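DNA primase (Helicobacter pylori, PDB 4EHS) synthesises the short RNA primers that DNA polymerase extends during replication and, through its C-terminal domain, binds the replicative helicase DnaB. Local coordinates at residues 63-67 with 79-83; 30-35 with 59-63. All blocks are in the same frame, centred on the assembly; numbering follows the deposited sequence.

Interaction 1 (63-67 with 79-83); sequences KKQEF and KLVAL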
loop_
_atom_site.group_PDB
_atom_site.type_symbol
_atom_site.label_atom_id
_atom_site.label_comp_id
_atom_site.label_asym_id
_atom_site.label_seq_id
_atom_site.Cartn_x
_atom_site.Cartn_y
_atom_site.Cartn_z
ATOM N N LYS A 63 -9.738 -7.260 15.051
ATOM C CA LYS A 63 -10.961 -6.503 14.817
ATOM C C LYS A 63 -11.200 -6.354 13.298
ATOM O O LYS A 63 -11.800 -5.411 12.827
ATOM C CB LYS A 63 -10.962 -5.127 15.554
ATOM C CG LYS A 63 -10.852 -5.232 17.078
ATOM C CD LYS A 63 -12.103 -5.823 17.678
ATOM C CE LYS A 63 -11.884 -6.248 19.109
ATOM N NZ LYS A 63 -13.039 -6.845 19.810
ATOM N N LYS A 64 -10.839 -7.407 12.571
ATOM C CA LYS A 64 -10.974 -7.362 11.137
ATOM C C LYS A 64 -12.444 -7.231 10.734
ATOM O O LYS A 64 -12.772 -6.459 9.839
ATOM C CB LYS A 64 -10.320 -8.609 10.561
ATOM C CG LYS A 64 -10.455 -8.695 9.061
ATOM C CD LYS A 64 -9.663 -9.920 8.606
ATOM C CE LYS A 64 -9.292 -9.806 7.134
ATOM N NZ LYS A 64 -10.556 -9.656 6.359
ATOM N N GLN A 65 -13.341 -7.952 11.400
ATOM C CA GLN A 65 -14.758 -7.910 11.019
ATOM C C GLN A 65 -15.328 -6.505 11.218
ATOM O O GLN A 65 -16.064 -6.049 10.374
ATOM C CB GLN A 65 -15.618 -8.962 11.781
ATOM C CG GLN A 65 -15.075 -10.360 11.490
ATOM C CD GLN A 65 -15.835 -11.518 12.120
ATOM O OE1 GLN A 65 -16.973 -11.384 12.600
ATOM N NE2 GLN A 65 -15.202 -12.684 12.101
ATOM N N GLU A 66 -14.981 -5.857 12.331
ATOM C CA GLU A 66 -15.396 -4.475 12.587
ATOM C C GLU A 66 -14.918 -3.536 11.477
ATOM O O GLU A 66 -15.724 -2.741 10.941
ATOM C CB GLU A 66 -14.881 -4.005 13.975
ATOM C CG GLU A 66 -15.644 -4.734 15.103
ATOM C CD GLU A 66 -15.051 -6.070 15.520
ATOM O OE1 GLU A 66 -14.203 -6.606 14.738
ATOM O OE2 GLU A 66 -15.499 -6.597 16.597
ATOM N N PHE A 67 -13.635 -3.607 11.137
ATOM C CA PHE A 67 -13.103 -2.731 10.059
ATOM C C PHE A 67 -13.855 -3.004 8.735
ATOM O O PHE A 67 -14.292 -2.053 8.016
ATOM C CB PHE A 67 -11.593 -2.922 9.874
ATOM C CG PHE A 67 -10.995 -1.967 8.832
ATOM C CD1 PHE A 67 -10.625 -0.655 9.212
ATOM C CD2 PHE A 67 -10.801 -2.351 7.484
ATOM C CE1 PHE A 67 -10.085 0.250 8.287
ATOM C CE2 PHE A 67 -10.244 -1.452 6.572
ATOM C CZ PHE A 67 -9.858 -0.156 6.971
ATOM N N LYS A 79 -21.202 -6.033 15.917
ATOM C CA LYS A 79 -19.826 -5.785 16.346
ATOM C C LYS A 79 -19.435 -4.326 16.312
ATOM O O LYS A 79 -18.753 -3.803 17.229
ATOM C CB LYS A 79 -18.842 -6.711 15.557
ATOM C CG LYS A 79 -18.973 -8.187 15.991
ATOM C CD LYS A 79 -17.954 -9.144 15.372
ATOM C CE LYS A 79 -18.382 -10.579 15.669
ATOM N NZ LYS A 79 -17.359 -11.614 15.327
ATOM N N LEU A 80 -19.846 -3.652 15.236
ATOM C CA LEU A 80 -19.498 -2.233 15.015
ATOM C C LEU A 80 -20.306 -1.366 15.955
ATOM O O LEU A 80 -19.783 -0.424 16.543
ATOM C CB LEU A 80 -19.743 -1.866 13.544
ATOM C CG LEU A 80 -18.907 -0.779 12.955
ATOM C CD1 LEU A 80 -17.427 -1.201 13.074
ATOM C CD2 LEU A 80 -19.326 -0.553 11.492
ATOM N N VAL A 81 -21.572 -1.720 16.146
ATOM C CA VAL A 81 -22.402 -1.032 17.144
ATOM C C VAL A 81 -21.747 -1.132 18.538
ATOM O O VAL A 81 -21.583 -0.132 19.254
ATOM C CB VAL A 81 -23.863 -1.571 17.123
ATOM C CG1 VAL A 81 -24.644 -1.154 18.382
ATOM C CG2 VAL A 81 -24.543 -1.142 15.811
ATOM N N ALA A 82 -21.291 -2.326 18.893
ATOM C CA ALA A 82 -20.742 -2.520 20.224
ATOM C C ALA A 82 -19.449 -1.699 20.396
ATOM O O ALA A 82 -19.170 -1.122 21.474
ATOM C CB ALA A 82 -20.461 -3.990 20.458
ATOM N N LEU A 83 -18.644 -1.650 19.338
ATOM C CA LEU A 83 -17.444 -0.866 19.430
ATOM C C LEU A 83 -17.775 0.648 19.525
ATOM O O LEU A 83 -17.130 1.385 20.266
ATOM C CB LEU A 83 -16.560 -1.218 18.201
ATOM C CG LEU A 83 -15.253 -0.520 17.965
ATOM C CD1 LEU A 83 -14.362 -0.681 19.175
ATOM C CD2 LEU A 83 -14.586 -1.113 16.736
HETATM O O HOH W 1 -17.031 -5.367 18.486
#
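Glu-66 and Leu-80 bring two helices together at a CA–CA distance of 5.3 Å. The pair forms a helix-loop-helix: helix 64-71, preceded by Lys-63 at its N-cap, and helix 78-85 after a short loop, both in the helicase-binding domain. Glu-66 is the buried centre. CD1 of Leu-80 sits tightly against the backbone O of Glu-66 at 3.1 Å, while CD2 of Leu-83 meets CB of Glu-66 at 4.0 Å. Leu-80 and Leu-83 also pack on Leu-42 and Ile-38 of helix 30-43, respectively. The Glu-66 chain bends at its second torsion (chi2 87°) and crosses the root of Lys-79 at about a right angle, its OE2 3.5 Å from Lys-79 CB. Their charged ends stay apart, since the Lys-79 chain runs on, extended, to Gln-65. A water donates to Glu-66 OE2 at 2.7 Å and to the main-chain O of Lys-79 at 2.6 Å, linking the carboxylate to helix 78-85 through hydrogen bonds. At the exposed margin, Lys-79 NZ donates to Gln-65 OE1 over 2.8 Å, approaching from above the amide carbonyl plane, 53° out of it.

Interaction 2 (30-35 with 59-63); sequences LEFLEK and VFLHK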
loop_
_atom_site.group_PDB
_atom_site.type_symbol
_atom_site.label_atom_id
_atom_site.label_comp_id
_atom_site.label_asym_id
_atom_site.label_seq_id
_atom_site.Cartn_x
_atom_site.Cartn_y
_atom_site.Cartn_z
ATOM N N LEU A 30 -2.530 -5.053 21.466
ATOM C CA LEU A 30 -2.872 -4.829 20.088
ATOM C C LEU A 30 -4.391 -4.768 19.933
ATOM O O LEU A 30 -4.902 -3.953 19.164
ATOM C CB LEU A 30 -2.264 -5.915 19.183
ATOM C CG LEU A 30 -2.466 -5.743 17.688
ATOM C CD1 LEU A 30 -1.683 -4.535 17.253
ATOM C CD2 LEU A 30 -2.070 -7.099 17.017
ATOM N N GLU A 31 -5.136 -5.533 20.741
ATOM C CA GLU A 31 -6.570 -5.603 20.555
ATOM C C GLU A 31 -7.126 -4.227 20.961
ATOM O O GLU A 31 -7.976 -3.662 20.236
ATOM C CB GLU A 31 -7.209 -6.773 21.362
ATOM C CG GLU A 31 -8.714 -6.619 21.422
ATOM C CD GLU A 31 -9.444 -7.895 21.838
ATOM O OE1 GLU A 31 -8.806 -8.948 21.981
ATOM O OE2 GLU A 31 -10.667 -7.841 21.983
ATOM N N PHE A 32 -6.590 -3.647 22.042
ATOM C CA PHE A 32 -7.015 -2.321 22.460
ATOM C C PHE A 32 -6.670 -1.286 21.363
ATOM O O PHE A 32 -7.440 -0.409 21.023
ATOM C CB PHE A 32 -6.319 -1.893 23.766
ATOM C CG PHE A 32 -6.821 -0.516 24.300
ATOM C CD1 PHE A 32 -7.977 -0.423 25.089
ATOM C CD2 PHE A 32 -6.139 0.646 23.955
ATOM C CE1 PHE A 32 -8.394 0.840 25.543
ATOM C CE2 PHE A 32 -6.548 1.914 24.407
ATOM C CZ PHE A 32 -7.693 1.985 25.185
ATOM N N LEU A 33 -5.474 -1.370 20.848
ATOM C CA LEU A 33 -5.082 -0.408 19.800
ATOM C C LEU A 33 -5.951 -0.546 18.541
ATOM O O LEU A 33 -6.310 0.489 17.938
ATOM C CB LEU A 33 -3.624 -0.655 19.377
ATOM C CG LEU A 33 -3.029 0.302 18.367
ATOM C CD1 LEU A 33 -3.121 1.751 18.884
ATOM C CD2 LEU A 33 -1.550 -0.067 18.119
ATOM N N GLU A 34 -6.295 -1.756 18.128
ATOM C CA GLU A 34 -7.162 -1.916 16.933
ATOM C C GLU A 34 -8.553 -1.311 17.185
ATOM O O GLU A 34 -9.156 -0.633 16.312
ATOM C CB GLU A 34 -7.319 -3.398 16.604
ATOM C CG GLU A 34 -5.985 -3.977 16.069
ATOM C CD GLU A 34 -6.125 -5.369 15.504
ATOM O OE1 GLU A 34 -7.264 -5.840 15.342
ATOM O OE2 GLU A 34 -5.027 -5.938 15.178
ATOM N N LYS A 35 -9.048 -1.550 18.403
ATOM C CA LYS A 35 -10.351 -0.946 18.784
ATOM C C LYS A 35 -10.319 0.556 18.730
ATOM O O LYS A 35 -11.303 1.201 18.276
ATOM C CB LYS A 35 -10.759 -1.401 20.232
ATOM C CG LYS A 35 -11.303 -2.816 20.198
ATOM C CD LYS A 35 -11.927 -3.133 21.600
ATOM C CE LYS A 35 -10.905 -3.668 22.522
ATOM N NZ LYS A 35 -11.536 -4.369 23.733
ATOM N N VAL A 59 -4.471 -5.964 7.997
ATOM C CA VAL A 59 -3.582 -5.437 9.002
ATOM C C VAL A 59 -4.066 -5.872 10.383
ATOM O O VAL A 59 -3.263 -6.160 11.268
ATOM C CB VAL A 59 -3.469 -3.911 8.923
ATOM C CG1 VAL A 59 -2.581 -3.392 10.033
ATOM C CG2 VAL A 59 -2.813 -3.482 7.613
ATOM N N PHE A 60 -5.386 -5.973 10.504
ATOM C CA PHE A 60 -6.052 -6.255 11.816
ATOM C C PHE A 60 -6.006 -7.728 12.155
ATOM O O PHE A 60 -6.417 -8.558 11.339
ATOM C CB PHE A 60 -7.517 -5.790 11.762
ATOM C CG PHE A 60 -7.648 -4.300 11.654
ATOM C CD1 PHE A 60 -7.687 -3.530 12.846
ATOM C CD2 PHE A 60 -7.691 -3.619 10.416
ATOM C CE1 PHE A 60 -7.746 -2.147 12.800
ATOM C CE2 PHE A 60 -7.758 -2.214 10.379
ATOM C CZ PHE A 60 -7.796 -1.465 11.573
ATOM N N LEU A 61 -5.528 -8.041 13.354
ATOM C CA LEU A 61 -5.513 -9.426 13.870
ATOM C C LEU A 61 -6.666 -9.714 14.826
ATOM O O LEU A 61 -6.919 -10.898 15.111
ATOM C CB LEU A 61 -4.199 -9.733 14.569
ATOM C CG LEU A 61 -2.911 -9.423 13.795
ATOM C CD1 LEU A 61 -1.683 -9.998 14.492
ATOM C CD2 LEU A 61 -3.060 -9.927 12.381
ATOM N N HIS A 62 -7.357 -8.666 15.281
ATOM C CA HIS A 62 -8.417 -8.842 16.289
ATOM C C HIS A 62 -9.720 -8.314 15.882
ATOM O O HIS A 62 -10.752 -8.855 16.294
ATOM C CB HIS A 62 -8.009 -8.224 17.622
ATOM C CG HIS A 62 -6.751 -8.801 18.176
ATOM N ND1 HIS A 62 -6.712 -10.048 18.770
ATOM C CD2 HIS A 62 -5.458 -8.313 18.188
ATOM C CE1 HIS A 62 -5.426 -10.314 19.124
ATOM N NE2 HIS A 62 -4.671 -9.267 18.812
ATOM N N LYS A 63 -9.738 -7.260 15.051
ATOM C CA LYS A 63 -10.961 -6.503 14.817
ATOM C C LYS A 63 -11.200 -6.354 13.298
ATOM O O LYS A 63 -11.800 -5.411 12.827
ATOM C CB LYS A 63 -10.962 -5.127 15.554
ATOM C CG LYS A 63 -10.852 -5.232 17.078
ATOM C CD LYS A 63 -12.103 -5.823 17.678
ATOM C CE LYS A 63 -11.884 -6.248 19.109
ATOM N NZ LYS A 63 -13.039 -6.845 19.810
HETATM O O HOH W 2 -12.864 -6.402 22.630
HETATM O O HOH W 3 -2.980 -5.045 13.809
#
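Glu-34 hydrogen-bonds with both carboxylate oxygens to three successive backbone N-H groups of Leu-61, His-62 and Lys-63. Leu-61 N donates to Glu-34 OE2 over 2.8 Å in a nearly straight bond (162°). Glu-34 OE1 takes His-62 N at 2.8 Å and, more weakly because of a bent approach, Lys-63 N at 2.9 Å. The Leu-61 and His-62 bonds use the syn side of the carboxylate, one for each oxygen. A water extends the grip from OE2 to the main-chain O of Val-59, so the buried acid engages the loop from Val-59, through water, to Lys-63. The nearby start of helix 64-71 would probably favour the carboxylate's negative charge. The Phe-60 ring stands almost perpendicular to the carboxylate (88°), presenting the edge atom CD1 to Glu-34 OE1 at 3.4 Å.

In the all-helical helicase-binding domain, this contact fastens the loop leading into helix 64-71 against the first turns of helix 30-43. Charged groups collect beside it. Lys-63, bent at its second torsion (chi2 -69°), runs across helix 30-43 and places NZ 3.4 Å from Glu-31 OE2, a weak salt bridge. Lys-35 makes a longer ion pair with the same oxygen, and one water joins both ammonium groups to it. The lysine chains touch through methylenes, Lys-35 CG lying 3.6 Å from Lys-63 CE.

Apolar and ring contacts lie nearer the start of helix 30-43. Glu-31 CB lies over a face of the His-62 imidazole, a CH-pi contact 4.0 Å from the ring centroid; Leu-61 CB backs the opposite face and Leu-30 meets the edge. Leu-30 CD2 reaches Leu-61 CD1 at 3.9 Å, and both leucines also touch Arg-110 of helix 96-117.

In the fold
From the N terminus, helix 30-43 supplies the first half of interaction 2. The chain then passes through helix 45-51 and returns at 59-63, closing a loop of 23 intervening residues. Interaction 1 starts where that contact ends, at the shared Lys-63, and closes a shorter loop of 11 residues when helix 78-85 returns to helix 64-71. The two closures follow in series, neither nested nor crossed. Space brings them together: Phe-67 stacks on Phe-60, and Leu-83 CD1 rests against the main-chain O of Lys-35. Arg-39 adds a hydrogen bond to the O of Leu-83, so helix 30-43 is tied to helix 78-85 as well as to the loop before helix 64-71.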